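Local coordinates for protein kcn28 (Kitasatospora, PDB 6J31) that adopts a GT-B-type fold with two Rossmann-like halves, has a C-terminal domain like that of erythromycin biosynthesis protein CIII and holds the ligand BG9 in a pocket, at residues Gly5-Val10 with Pro101-Tyr106; Ser11-Gly16 with Tyr57-Pro62; Asp83-Met88 with Ala110-Val115; Tyr106-Tyr111 with Ser124-Pro129. All blocks are in the same frame, centred on the assembly; numbering follows the deposited sequence.

Interaction 1. Residues Gly5-Val10 with Pro101-Tyr106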
loop_
_atom_site.group_PDB
_atom_site.type_symbol
_atom_site.label_atom_id
_atom_site.label_comp_id
_atom_site.label_asym_id
_atom_site.label_seq_id
_atom_site.Cartn_x
_atom_site.Cartn_y
_atom_site.Cartn_z
ATOM N N GLY A 5 -14.746 -7.070 -24.103
ATOM C CA GLY A 5 -13.405 -7.547 -23.847
ATOM C C GLY A 5 -13.234 -8.117 -22.449
ATOM O O GLY A 5 -13.963 -7.793 -21.512
ATOM N N HIS A 6 -12.225 -8.966 -22.314
ATOM C CA HIS A 6 -11.945 -9.677 -21.078
ATOM C C HIS A 6 -10.678 -9.106 -20.452
ATOM O O HIS A 6 -9.599 -9.171 -21.053
ATOM C CB HIS A 6 -11.806 -11.177 -21.350
ATOM C CG HIS A 6 -11.421 -11.983 -20.149
ATOM N ND1 HIS A 6 -10.921 -13.263 -20.246
ATOM C CD2 HIS A 6 -11.454 -11.690 -18.827
ATOM C CE1 HIS A 6 -10.664 -13.726 -19.035
ATOM N NE2 HIS A 6 -10.974 -12.789 -18.157
ATOM N N ILE A 7 -10.819 -8.541 -19.254
ATOM C CA ILE A 7 -9.708 -8.004 -18.476
ATOM C C ILE A 7 -9.469 -8.933 -17.295
ATOM O O ILE A 7 -10.399 -9.226 -16.537
ATOM C CB ILE A 7 -9.998 -6.576 -17.984
ATOM C CG1 ILE A 7 -10.139 -5.609 -19.160
ATOM C CG2 ILE A 7 -8.917 -6.109 -17.022
ATOM C CD1 ILE A 7 -10.684 -4.263 -18.765
ATOM N N ALA A 8 -8.230 -9.389 -17.132
ATOM C CA ALA A 8 -7.862 -10.278 -16.036
ATOM C C ALA A 8 -6.972 -9.532 -15.052
ATOM O O ALA A 8 -5.867 -9.106 -15.405
ATOM C CB ALA A 8 -7.149 -11.530 -16.545
ATOM N N MET A 9 -7.451 -9.398 -13.822
ATOM C CA MET A 9 -6.698 -8.819 -12.722
ATOM C C MET A 9 -6.135 -9.947 -11.867
ATOM O O MET A 9 -6.808 -10.956 -11.636
ATOM C CB MET A 9 -7.597 -7.904 -11.884
ATOM C CG MET A 9 -6.956 -7.349 -10.621
ATOM S SD MET A 9 -5.554 -6.269 -10.933
ATOM C CE MET A 9 -5.010 -5.929 -9.261
ATOM N N VAL A 10 -4.876 -9.805 -11.453
ATOM C CA VAL A 10 -4.212 -10.781 -10.594
ATOM C C VAL A 10 -3.558 -10.033 -9.440
ATOM O O VAL A 10 -2.872 -9.029 -9.655
ATOM C CB VAL A 10 -3.157 -11.611 -11.358
ATOM C CG1 VAL A 10 -2.650 -12.759 -10.492
ATOM C CG2 VAL A 10 -3.714 -12.132 -12.683
ATOM N N PRO A 101 -7.400 -13.733 -21.583
ATOM C CA PRO A 101 -7.919 -12.363 -21.541
ATOM C C PRO A 101 -7.266 -11.477 -22.593
ATOM O O PRO A 101 -6.256 -11.826 -23.209
ATOM C CB PRO A 101 -7.553 -11.903 -20.128
ATOM C CG PRO A 101 -6.249 -12.605 -19.872
ATOM C CD PRO A 101 -6.370 -13.961 -20.554
ATOM N N ASP A 102 -7.899 -10.322 -22.817
ATOM C CA ASP A 102 -7.338 -9.323 -23.720
ATOM C C ASP A 102 -6.155 -8.596 -23.098
ATOM O O ASP A 102 -5.273 -8.119 -23.820
ATOM C CB ASP A 102 -8.420 -8.331 -24.139
ATOM C CG ASP A 102 -9.495 -8.978 -24.979
ATOM O OD1 ASP A 102 -9.132 -9.639 -25.974
ATOM O OD2 ASP A 102 -10.691 -8.836 -24.647
ATOM N N VAL A 103 -6.130 -8.478 -21.773
ATOM C CA VAL A 103 -5.027 -7.830 -21.081
ATOM C C VAL A 103 -4.939 -8.414 -19.679
ATOM O O VAL A 103 -5.949 -8.784 -19.075
ATOM C CB VAL A 103 -5.204 -6.292 -21.061
ATOM C CG1 VAL A 103 -6.494 -5.914 -20.362
ATOM C CG2 VAL A 103 -4.015 -5.616 -20.399
ATOM N N PHE A 104 -3.715 -8.504 -19.170
ATOM C CA PHE A 104 -3.444 -8.929 -17.804
ATOM C C PHE A 104 -3.090 -7.705 -16.968
ATOM O O PHE A 104 -2.126 -6.999 -17.276
ATOM C CB PHE A 104 -2.291 -9.933 -17.755
ATOM C CG PHE A 104 -2.717 -11.360 -17.877
ATOM C CD1 PHE A 104 -3.386 -11.986 -16.838
ATOM C CD2 PHE A 104 -2.430 -12.087 -19.022
ATOM C CE1 PHE A 104 -3.773 -13.308 -16.940
ATOM C CE2 PHE A 104 -2.814 -13.415 -19.129
ATOM C CZ PHE A 104 -3.487 -14.021 -18.086
ATOM N N LEU A 105 -3.871 -7.455 -15.922
ATOM C CA LEU A 105 -3.528 -6.482 -14.893
ATOM C C LEU A 105 -2.989 -7.251 -13.698
ATOM O O LEU A 105 -3.580 -8.257 -13.297
ATOM C CB LEU A 105 -4.745 -5.659 -14.464
ATOM C CG LEU A 105 -5.579 -4.923 -15.512
ATOM C CD1 LEU A 105 -6.640 -4.062 -14.818
ATOM C CD2 LEU A 105 -4.715 -4.098 -16.457
ATOM N N TYR A 106 -1.872 -6.798 -13.135
ATOM C CA TYR A 106 -1.286 -7.541 -12.030
ATOM C C TYR A 106 -0.658 -6.619 -10.995
ATOM O O TYR A 106 0.054 -5.672 -11.334
ATOM C CB TYR A 106 -0.244 -8.548 -12.542
ATOM C CG TYR A 106 0.967 -7.923 -13.200
ATOM C CD1 TYR A 106 0.924 -7.481 -14.517
ATOM C CD2 TYR A 106 2.164 -7.798 -12.505
ATOM C CE1 TYR A 106 2.039 -6.915 -15.115
ATOM C CE2 TYR A 106 3.274 -7.238 -13.092
ATOM C CZ TYR A 106 3.208 -6.795 -14.392
ATOM O OH TYR A 106 4.325 -6.240 -14.961
#
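Ile7 to Val10 run alongside Val103 to Tyr106 in parallel register, making strands 6-10 and 103-107 direct neighbours in the parallel sheet of the N-terminal Rossmann-like half of this GT-B protein. The short strand axes come within 4.5 Å of each other, as paired strands do.

Among the polar contacts, Ala8 spends both backbone groups on its neighbour: its N gives to Val103 O at 3.1 Å, and its O takes Leu105 N at 2.6 Å. Val10 N continues the pattern to Leu105 O at 2.7 Å. At the strand entrance a carboxylate substitutes for a peptide carbonyl. His6 N donates to Asp102 OD2 at 2.8 Å, meeting it on the anti side and 29° out of the carboxylate plane, while Asp102 N returns a bond to His6 O, so Asp102 bonds both the backbone N and the backbone O of His6.

Apolar contacts cover both sheet faces. Ile7 CG1 packs against Val103 CG1, the two branched side chains running alongside each other, and Met9 SD passes across Leu105 CB. On the opposite face Ala8 CB rests on Pro101 CG at 3.6 Å and touches Phe104, whose ring meets Tyr96 of helix 74-96 edge-to-face.

With CG anti to the backbone N (chi1 176°), the His6 imidazole, bonded through NE2 to Thr36 OG1, carries Pro101 CB over its face, 3.7 Å from the centroid and 13° off the normal.

Interaction 2. Residues Ser11-Gly16 with Tyr57-Pro62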
loop_
_atom_site.group_PDB
_atom_site.type_symbol
_atom_site.label_atom_id
_atom_site.label_comp_id
_atom_site.label_asym_id
_atom_site.label_seq_id
_atom_site.Cartn_x
_atom_site.Cartn_y
_atom_site.Cartn_z
ATOM N N SER A 11 -3.766 -10.518 -8.222
ATOM C CA SER A 11 -3.119 -9.929 -7.061
ATOM C C SER A 11 -2.846 -11.030 -6.047
ATOM O O SER A 11 -2.955 -12.221 -6.350
ATOM C CB SER A 11 -3.946 -8.793 -6.452
ATOM O OG SER A 11 -3.170 -8.090 -5.493
ATOM N N VAL A 12 -2.461 -10.616 -4.845
ATOM C CA VAL A 12 -2.074 -11.532 -3.777
ATOM C C VAL A 12 -2.913 -11.205 -2.550
ATOM O O VAL A 12 -3.463 -10.097 -2.434
ATOM C CB VAL A 12 -0.563 -11.423 -3.467
ATOM C CG1 VAL A 12 0.254 -11.676 -4.728
ATOM C CG2 VAL A 12 -0.246 -10.057 -2.880
ATOM N N PRO A 13 -3.027 -12.144 -1.604
ATOM C CA PRO A 13 -3.862 -11.896 -0.418
ATOM C C PRO A 13 -3.252 -10.949 0.610
ATOM O O PRO A 13 -3.971 -10.542 1.533
ATOM C CB PRO A 13 -4.042 -13.302 0.173
ATOM C CG PRO A 13 -2.817 -14.033 -0.249
ATOM C CD PRO A 13 -2.517 -13.530 -1.631
ATOM N N SER A 14 -1.975 -10.577 0.484
ATOM C CA SER A 14 -1.369 -9.640 1.427
ATOM C C SER A 14 -2.152 -8.331 1.457
ATOM O O SER A 14 -2.655 -7.867 0.429
ATOM C CB SER A 14 0.090 -9.381 1.053
ATOM O OG SER A 14 0.817 -10.594 0.971
ATOM N N ARG A 15 -2.249 -7.728 2.646
ATOM C CA ARG A 15 -3.267 -6.700 2.858
ATOM C C ARG A 15 -2.984 -5.414 2.084
ATOM O O ARG A 15 -3.925 -4.733 1.657
ATOM C CB ARG A 15 -3.420 -6.393 4.347
ATOM C CG ARG A 15 -4.733 -5.683 4.648
ATOM C CD ARG A 15 -5.852 -6.361 3.847
ATOM N NE ARG A 15 -6.924 -5.465 3.423
ATOM C CZ ARG A 15 -6.945 -4.796 2.274
ATOM N NH1 ARG A 15 -5.940 -4.902 1.416
ATOM N NH2 ARG A 15 -7.979 -4.021 1.983
ATOM N N GLY A 16 -1.722 -5.061 1.883
ATOM C CA GLY A 16 -1.499 -3.828 1.159
ATOM C C GLY A 16 -1.730 -3.898 -0.336
ATOM O O GLY A 16 -1.505 -2.906 -1.036
ATOM N N TYR A 57 -6.851 -19.161 -6.708
ATOM C CA TYR A 57 -5.602 -19.899 -6.746
ATOM C C TYR A 57 -5.040 -19.917 -5.335
ATOM O O TYR A 57 -5.339 -19.042 -4.519
ATOM C CB TYR A 57 -4.592 -19.295 -7.745
ATOM C CG TYR A 57 -3.850 -18.071 -7.246
ATOM C CD1 TYR A 57 -2.710 -18.194 -6.457
ATOM C CD2 TYR A 57 -4.288 -16.790 -7.566
ATOM C CE1 TYR A 57 -2.033 -17.080 -5.995
ATOM C CE2 TYR A 57 -3.610 -15.668 -7.108
ATOM C CZ TYR A 57 -2.484 -15.822 -6.323
ATOM O OH TYR A 57 -1.796 -14.723 -5.857
ATOM N N THR A 58 -4.207 -20.915 -5.054
ATOM C CA THR A 58 -3.642 -21.095 -3.725
ATOM C C THR A 58 -2.345 -20.306 -3.613
ATOM O O THR A 58 -1.382 -20.567 -4.341
ATOM C CB THR A 58 -3.403 -22.574 -3.428
ATOM O OG1 THR A 58 -4.654 -23.271 -3.463
ATOM C CG2 THR A 58 -2.761 -22.755 -2.055
ATOM N N SER A 59 -2.334 -19.333 -2.710
ATOM C CA SER A 59 -1.158 -18.517 -2.470
ATOM C C SER A 59 -0.212 -19.223 -1.512
ATOM O O SER A 59 -0.646 -19.905 -0.579
ATOM C CB SER A 59 -1.558 -17.161 -1.889
ATOM O OG SER A 59 -0.421 -16.416 -1.489
ATOM N N ALA A 60 1.083 -19.064 -1.754
ATOM C CA ALA A 60 2.104 -19.533 -0.831
ATOM C C ALA A 60 2.541 -18.448 0.142
ATOM O O ALA A 60 3.371 -18.721 1.014
ATOM C CB ALA A 60 3.320 -20.059 -1.602
ATOM N N LEU A 61 2.029 -17.213 -0.006
ATOM C CA LEU A 61 2.364 -16.157 0.940
ATOM C C LEU A 61 1.563 -16.342 2.225
ATOM O O LEU A 61 0.357 -16.607 2.175
ATOM C CB LEU A 61 2.077 -14.779 0.344
ATOM C CG LEU A 61 2.797 -14.427 -0.959
ATOM C CD1 LEU A 61 2.428 -13.024 -1.411
ATOM C CD2 LEU A 61 4.298 -14.557 -0.801
ATOM N N PRO A 62 2.204 -16.197 3.392
ATOM C CA PRO A 62 1.541 -16.414 4.682
ATOM C C PRO A 62 0.612 -15.268 5.082
ATOM O O PRO A 62 1.082 -14.154 5.315
ATOM C CB PRO A 62 2.719 -16.537 5.652
ATOM C CG PRO A 62 3.787 -15.691 5.033
ATOM C CD PRO A 62 3.638 -15.898 3.549
#
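Tyr57 reaches across to Ser11 with its phenol tip: OH donates to Ser11 O at 2.8 Å, the single hydrogen bond between the two segments. The acceptor sits at the edge of the Tyr57 ring, near its plane. The C=O...donor angle of 141° shows a bent approach, with the hydroxyl tilted somewhat from the carbonyl plane. Tyr57 CG sits between its own backbone N and C (chi1 79°), and the hydroxyl nevertheless reaches Ser11 O.

Around this bond the buried residues Ser11, Val12 and Tyr57 make the tight side. The same hydroxyl lies 3.8 Å from Val12 CG1, and Val12 CB in turn meets Leu61 CD1 at 4.0 Å.

The solvent side is made by Pro13 with Ser59 and by Ser14 with Leu61, all four partly exposed. Pro13 presents the CG-CD side of its ring to Ser59, with CD 3.6 Å from Ser59 OG. That oxygen is also engaged within its own loop: it accepts from Leu61 N at 3.0 Å, with an N-H...O angle of 150°, which makes an ST turn. Toward Ser14 the contact thins to Leu61 CD1 touching Ser14 OG at 3.8 Å. The nearest CA atoms of the segments, in Val12 and Ser59, remain 7.2 Å apart, so side chains rather than paired backbones join them.

Both loops leave the C-terminal ends of parallel strands, 6-10 and 53-56, the edge where Rossmann-like folds form their clefts. Strand 34-39 lies between these two strands, and helix 74-96 covers Leu61 through pocket residue Phe81 and Tyr57 through Met88.

Interaction 3. Residues Asp83-Met88 with Ala110-Val115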
loop_
_atom_site.group_PDB
_atom_site.type_symbol
_atom_site.label_atom_id
_atom_site.label_comp_id
_atom_site.label_asym_id
_atom_site.label_seq_id
_atom_site.Cartn_x
_atom_site.Cartn_y
_atom_site.Cartn_z
ATOM N N ASP A 83 8.793 -19.096 -3.953
ATOM C CA ASP A 83 7.872 -20.225 -3.866
ATOM C C ASP A 83 6.489 -19.835 -4.363
ATOM O O ASP A 83 5.833 -20.607 -5.071
ATOM C CB ASP A 83 7.784 -20.741 -2.430
ATOM C CG ASP A 83 9.023 -21.501 -1.998
ATOM O OD1 ASP A 83 9.888 -21.808 -2.853
ATOM O OD2 ASP A 83 9.115 -21.818 -0.794
ATOM N N ASP A 84 6.019 -18.645 -3.983
ATOM C CA ASP A 84 4.711 -18.192 -4.442
ATOM C C ASP A 84 4.699 -17.977 -5.951
ATOM O O ASP A 84 3.717 -18.316 -6.620
ATOM C CB ASP A 84 4.309 -16.912 -3.711
ATOM C CG ASP A 84 2.865 -16.523 -3.971
ATOM O OD1 ASP A 84 1.964 -17.350 -3.708
ATOM O OD2 ASP A 84 2.636 -15.389 -4.445
ATOM N N ALA A 85 5.776 -17.413 -6.506
ATOM C CA ALA A 85 5.838 -17.217 -7.952
ATOM C C ALA A 85 5.832 -18.549 -8.690
ATOM O O ALA A 85 5.144 -18.701 -9.705
ATOM C CB ALA A 85 7.078 -16.403 -8.325
ATOM N N VAL A 86 6.589 -19.528 -8.188
ATOM C CA VAL A 86 6.627 -20.846 -8.816
ATOM C C VAL A 86 5.257 -21.511 -8.745
ATOM O O VAL A 86 4.824 -22.173 -9.695
ATOM C CB VAL A 86 7.725 -21.707 -8.159
ATOM C CG1 VAL A 86 7.606 -23.160 -8.578
ATOM C CG2 VAL A 86 9.099 -21.166 -8.516
ATOM N N GLY A 87 4.558 -21.351 -7.617
ATOM C CA GLY A 87 3.233 -21.941 -7.475
ATOM C C GLY A 87 2.147 -21.212 -8.248
ATOM O O GLY A 87 1.161 -21.823 -8.676
ATOM N N MET A 88 2.265 -19.887 -8.364
ATOM C CA MET A 88 1.201 -19.099 -8.983
ATOM C C MET A 88 1.092 -19.366 -10.481
ATOM O O MET A 88 -0.013 -19.526 -11.012
ATOM C CB MET A 88 1.435 -17.611 -8.724
ATOM C CG MET A 88 0.264 -16.726 -9.092
ATOM S SD MET A 88 0.660 -14.969 -9.004
ATOM C CE MET A 88 1.159 -14.787 -7.295
ATOM N N ALA A 110 2.239 -10.010 -8.137
ATOM C CA ALA A 110 1.604 -10.965 -9.034
ATOM C C ALA A 110 2.272 -10.974 -10.406
ATOM O O ALA A 110 1.631 -11.261 -11.422
ATOM C CB ALA A 110 0.112 -10.667 -9.163
ATOM N N TYR A 111 3.572 -10.698 -10.436
ATOM C CA TYR A 111 4.358 -10.660 -11.663
ATOM C C TYR A 111 4.394 -11.983 -12.436
ATOM O O TYR A 111 4.711 -11.950 -13.631
ATOM C CB TYR A 111 5.789 -10.195 -11.361
ATOM C CG TYR A 111 6.494 -11.025 -10.320
ATOM C CD1 TYR A 111 7.250 -12.137 -10.681
ATOM C CD2 TYR A 111 6.394 -10.708 -8.972
ATOM C CE1 TYR A 111 7.894 -12.907 -9.720
ATOM C CE2 TYR A 111 7.028 -11.469 -8.010
ATOM C CZ TYR A 111 7.773 -12.566 -8.386
ATOM O OH TYR A 111 8.392 -13.313 -7.415
ATOM N N PRO A 112 4.107 -13.158 -11.849
ATOM C CA PRO A 112 3.949 -14.344 -12.709
ATOM C C PRO A 112 2.890 -14.163 -13.781
ATOM O O PRO A 112 2.976 -14.809 -14.833
ATOM C CB PRO A 112 3.570 -15.455 -11.719
ATOM C CG PRO A 112 4.279 -15.074 -10.489
ATOM C CD PRO A 112 4.156 -13.566 -10.426
ATOM N N ALA A 113 1.912 -13.282 -13.562
ATOM C CA ALA A 113 0.951 -12.981 -14.614
ATOM C C ALA A 113 1.631 -12.361 -15.828
ATOM O O ALA A 113 1.209 -12.607 -16.963
ATOM C CB ALA A 113 -0.145 -12.057 -14.080
ATOM N N ARG A 114 2.683 -11.564 -15.619
ATOM C CA ARG A 114 3.414 -11.020 -16.760
ATOM C C ARG A 114 4.127 -12.122 -17.535
ATOM O O ARG A 114 4.133 -12.109 -18.773
ATOM C CB ARG A 114 4.423 -9.971 -16.303
ATOM C CG ARG A 114 5.274 -9.426 -17.432
ATOM C CD ARG A 114 6.371 -8.511 -16.916
ATOM N NE ARG A 114 7.126 -7.912 -18.013
ATOM C CZ ARG A 114 8.221 -7.173 -17.864
ATOM N NH1 ARG A 114 8.723 -6.942 -16.659
ATOM N NH2 ARG A 114 8.818 -6.668 -18.932
ATOM N N VAL A 115 4.712 -13.092 -16.825
ATOM C CA VAL A 115 5.344 -14.223 -17.500
ATOM C C VAL A 115 4.324 -14.938 -18.365
ATOM O O VAL A 115 4.592 -15.283 -19.523
ATOM C CB VAL A 115 5.976 -15.178 -16.469
ATOM C CG1 VAL A 115 6.532 -16.424 -17.161
ATOM C CG2 VAL A 115 7.055 -14.470 -15.660
#
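The Tyr111 ring meets Ala85 CB obliquely, the methyl lying nearest the phenol end, 3.5 Å from Tyr111 OH. One face of that ring is covered from its own chain by Pro112 CD, which stands 3.4 Å above the plane and offset toward the rim; Val108 O lies at the edge, in plane. The tyrosine and the following proline thus form one layered surface, and Ala85 fits against both of its parts.

The pyrrolidine supplies the rest of the contact. Pro112 CG comes within 3.7 Å of Ala85 CA, close enough to touch the helix backbone itself. The small alanine permits this: the CA atoms of Ala85 and Pro112 are 5.9 Å apart. Met88, three residues further along helix 74-96, flanks the ring on the same side of that helix. Its CG is anti to the backbone N (chi1 -169°), and the Met88 side chain crosses the Pro112 ring at about a right angle, with SD 3.9 Å from Pro112 CG. The chain then bends at chi3 (-59°), carrying CE toward Tyr57 OH and Leu109 O. SD also lies 4.1 Å from Ala110 CA.

The residues in contact are buried and meet by van der Waals packing alone. Trp164 of helix 152-167 packs on Ala85, Tyr111 and Pro112 alike.

Geometrically this is a small, close contact between helix 74-96 and the chain leading into helix 112-120, with its first turn. Strand 103-107 lies between the two in the chain, and both helices receive side chains from the Ala8, Val10 and Phe104 face of the parallel sheet. Helices packed together over one face in this way are characteristic of a Rossmann-like alpha/beta/alpha domain.

Interaction 4. Residues Tyr106-Tyr111 with Ser124-Pro129. With BG9 ((2E,2'E)-3,3'-(1,2-phenylene)di(prop-2-enoic acid)), chain I.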
loop_
_atom_site.group_PDB
_atom_site.type_symbol
_atom_site.label_atom_id
_atom_site.label_comp_id
_atom_site.label_asym_id
_atom_site.label_seq_id
_atom_site.Cartn_x
_atom_site.Cartn_y
_atom_site.Cartn_z
ATOM N N TYR A 106 -1.872 -6.798 -13.135
ATOM C CA TYR A 106 -1.286 -7.541 -12.030
ATOM C C TYR A 106 -0.658 -6.619 -10.995
ATOM O O TYR A 106 0.054 -5.672 -11.334
ATOM C CB TYR A 106 -0.244 -8.548 -12.542
ATOM C CG TYR A 106 0.967 -7.923 -13.200
ATOM C CD1 TYR A 106 0.924 -7.481 -14.517
ATOM C CD2 TYR A 106 2.164 -7.798 -12.505
ATOM C CE1 TYR A 106 2.039 -6.915 -15.115
ATOM C CE2 TYR A 106 3.274 -7.238 -13.092
ATOM C CZ TYR A 106 3.208 -6.795 -14.392
ATOM O OH TYR A 106 4.325 -6.240 -14.961
ATOM N N ASP A 107 -0.898 -6.938 -9.729
ATOM C CA ASP A 107 -0.210 -6.293 -8.627
ATOM C C ASP A 107 1.289 -6.589 -8.707
ATOM O O ASP A 107 1.722 -7.521 -9.388
ATOM C CB ASP A 107 -0.791 -6.795 -7.305
ATOM C CG ASP A 107 -0.023 -6.306 -6.107
ATOM O OD1 ASP A 107 -0.229 -5.145 -5.700
ATOM O OD2 ASP A 107 0.826 -7.071 -5.607
ATOM N N VAL A 108 2.084 -5.778 -7.995
ATOM C CA VAL A 108 3.542 -5.906 -8.035
ATOM C C VAL A 108 3.979 -7.321 -7.677
ATOM O O VAL A 108 4.926 -7.861 -8.262
ATOM C CB VAL A 108 4.198 -4.878 -7.092
ATOM C CG1 VAL A 108 5.720 -4.927 -7.208
ATOM C CG2 VAL A 108 3.705 -3.495 -7.390
ATOM N N LEU A 109 3.302 -7.946 -6.715
ATOM C CA LEU A 109 3.661 -9.288 -6.276
ATOM C C LEU A 109 3.029 -10.377 -7.130
ATOM O O LEU A 109 3.292 -11.559 -6.894
ATOM C CB LEU A 109 3.265 -9.483 -4.804
ATOM C CG LEU A 109 3.949 -8.575 -3.773
ATOM C CD1 LEU A 109 3.528 -8.925 -2.359
ATOM C CD2 LEU A 109 5.452 -8.659 -3.896
ATOM N N ALA A 110 2.239 -10.010 -8.137
ATOM C CA ALA A 110 1.604 -10.965 -9.034
ATOM C C ALA A 110 2.272 -10.974 -10.406
ATOM O O ALA A 110 1.631 -11.261 -11.422
ATOM C CB ALA A 110 0.112 -10.667 -9.163
ATOM N N TYR A 111 3.572 -10.698 -10.436
ATOM C CA TYR A 111 4.358 -10.660 -11.663
ATOM C C TYR A 111 4.394 -11.983 -12.436
ATOM O O TYR A 111 4.711 -11.950 -13.631
ATOM C CB TYR A 111 5.789 -10.195 -11.361
ATOM C CG TYR A 111 6.494 -11.025 -10.320
ATOM C CD1 TYR A 111 7.250 -12.137 -10.681
ATOM C CD2 TYR A 111 6.394 -10.708 -8.972
ATOM C CE1 TYR A 111 7.894 -12.907 -9.720
ATOM C CE2 TYR A 111 7.028 -11.469 -8.010
ATOM C CZ TYR A 111 7.773 -12.566 -8.386
ATOM O OH TYR A 111 8.392 -13.313 -7.415
ATOM N N SER A 124 0.311 -6.678 -20.823
ATOM C CA SER A 124 0.196 -6.667 -19.372
ATOM C C SER A 124 0.464 -5.267 -18.827
ATOM O O SER A 124 1.239 -4.495 -19.400
ATOM C CB SER A 124 1.165 -7.669 -18.732
ATOM O OG SER A 124 2.512 -7.253 -18.886
ATOM N N ILE A 125 -0.210 -4.938 -17.725
ATOM C CA ILE A 125 -0.054 -3.657 -17.037
ATOM C C ILE A 125 0.118 -3.926 -15.551
ATOM O O ILE A 125 -0.749 -4.549 -14.928
ATOM C CB ILE A 125 -1.251 -2.719 -17.266
ATOM C CG1 ILE A 125 -1.514 -2.520 -18.756
ATOM C CG2 ILE A 125 -1.021 -1.385 -16.559
ATOM C CD1 ILE A 125 -2.830 -1.858 -19.042
ATOM N N GLN A 126 1.210 -3.435 -14.977
ATOM C CA GLN A 126 1.410 -3.554 -13.542
ATOM C C GLN A 126 0.558 -2.531 -12.800
ATOM O O GLN A 126 0.407 -1.388 -13.244
ATOM C CB GLN A 126 2.881 -3.353 -13.190
ATOM C CG GLN A 126 3.190 -3.476 -11.710
ATOM C CD GLN A 126 4.490 -2.787 -11.341
ATOM O OE1 GLN A 126 4.589 -1.559 -11.398
ATOM N NE2 GLN A 126 5.501 -3.571 -10.991
ATOM N N ILE A 127 -0.017 -2.955 -11.678
ATOM C CA ILE A 127 -0.749 -2.079 -10.771
ATOM C C ILE A 127 0.062 -2.007 -9.483
ATOM O O ILE A 127 0.091 -2.968 -8.706
ATOM C CB ILE A 127 -2.174 -2.586 -10.504
ATOM C CG1 ILE A 127 -2.871 -2.952 -11.816
ATOM C CG2 ILE A 127 -2.990 -1.532 -9.756
ATOM C CD1 ILE A 127 -3.235 -1.757 -12.681
ATOM N N SER A 128 0.737 -0.879 -9.256
ATOM C CA SER A 128 1.622 -0.738 -8.104
ATOM C C SER A 128 0.909 -0.008 -6.980
ATOM O O SER A 128 0.502 1.150 -7.170
ATOM C CB SER A 128 2.891 0.009 -8.488
ATOM O OG SER A 128 3.684 0.244 -7.338
ATOM N N PRO A 129 0.745 -0.619 -5.801
ATOM C CA PRO A 129 0.043 0.065 -4.705
ATOM C C PRO A 129 0.885 1.079 -3.950
ATOM O O PRO A 129 0.333 1.829 -3.133
ATOM C CB PRO A 129 -0.354 -1.095 -3.786
ATOM C CG PRO A 129 0.752 -2.082 -3.973
ATOM C CD PRO A 129 1.118 -1.998 -5.440
HETATM C C1 BG9 I . 6.983 -3.134 -4.017
HETATM C C2 BG9 I . 8.001 -3.904 -3.453
HETATM C C3 BG9 I . 7.701 -4.856 -2.479
HETATM C C4 BG9 I . 6.371 -5.053 -2.079
HETATM C C5 BG9 I . 5.356 -4.284 -2.647
HETATM C C6 BG9 I . 5.660 -3.326 -3.615
HETATM C C7 BG9 I . 6.007 -6.109 -1.012
HETATM C C8 BG9 I . 5.916 -5.780 0.280
HETATM C C9 BG9 I . 5.546 -6.856 1.320
HETATM C C10 BG9 I . 8.853 -5.689 -1.883
HETATM C C11 BG9 I . 10.097 -5.209 -1.967
HETATM C C12 BG9 I . 11.274 -6.020 -1.395
HETATM O O2 BG9 I . 12.232 -6.205 -2.069
HETATM O O3 BG9 I . 6.727 -7.474 1.775
HETATM O O HOH W 1 4.190 -5.349 -17.667
HETATM O O HOH W 2 -2.075 -3.467 -6.380
#
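Ile127 N donates to Tyr106 O at 2.7 Å, coming from above the carbonyl plane, 38° out of it. Tyr106 N completes the parallel strand pairing by giving to Ile125 O at 3.1 Å. Two waters add bridges at the flanks. One sits in plane at the edge of the Tyr106 ring and joins its OH to Ser124 OG; the other donates to Asp107 OD1 at 2.6 Å and also to Ile127 O.

Both oxygens of the Asp107 carboxylate have partners. Its OD2 accepts Leu109 N at 2.9 Å from above the carboxylate plane, closing an Asx turn. Its OD1 has a further partner in His17 ND1, a residue of the ligand pocket.

Packing spreads out from here. The Tyr106 ring lies over the neighbouring backbone, with Gln126 CA 3.9 Å from its centroid and 16° off the normal; Gln126 CB touches CZ. Gln126 OE1 is hydrogen-bonded to Ser185 OG. Val108 splits its branches: CG2 packs 3.5 Å from Ser128 CA and beside Pro129 CD, whereas CG1, anti to the backbone N (chi1 -176°), faces BG9 C1 at 3.9 Å. Leu109 CD2 adds an apolar contact of 3.9 Å to BG9 C7.

Strand 103-107, helix 112-120 and strand 124-128 make a beta-alpha-beta unit with the two strands adjacent. The loop leaving the first strand supplies Val108 and Leu109 to the pocket, in keeping with the binding edge at the C-terminal ends of strands in Rossmann-like folds.

Overall arrangement
All four contacts belong to the N-terminal Rossmann-like half, with centres 11 to 18 Å apart. Interactions 1 and 4 are consecutive strand pairings of one parallel sheet, in the order 6-10, 103-107, 124-128; they share Tyr106, and their centres are 11 Å apart. Interaction 2 joins the loops that follow strands 6-10 and 53-56 and is nested in the chain loop closed by interaction 1. Interaction 3 covers the sheet with helices 74-96 and 112-120, shares Ala110 and Tyr111 with interaction 4, and meets interaction 2 where Ala60 N is hydrogen-bonded to Asp84 OD1. Of the four, interaction 4 supplies pocket residues, Val108 and Leu109; the Ser14 side chain of interaction 2 comes within about 6 Å of BG9.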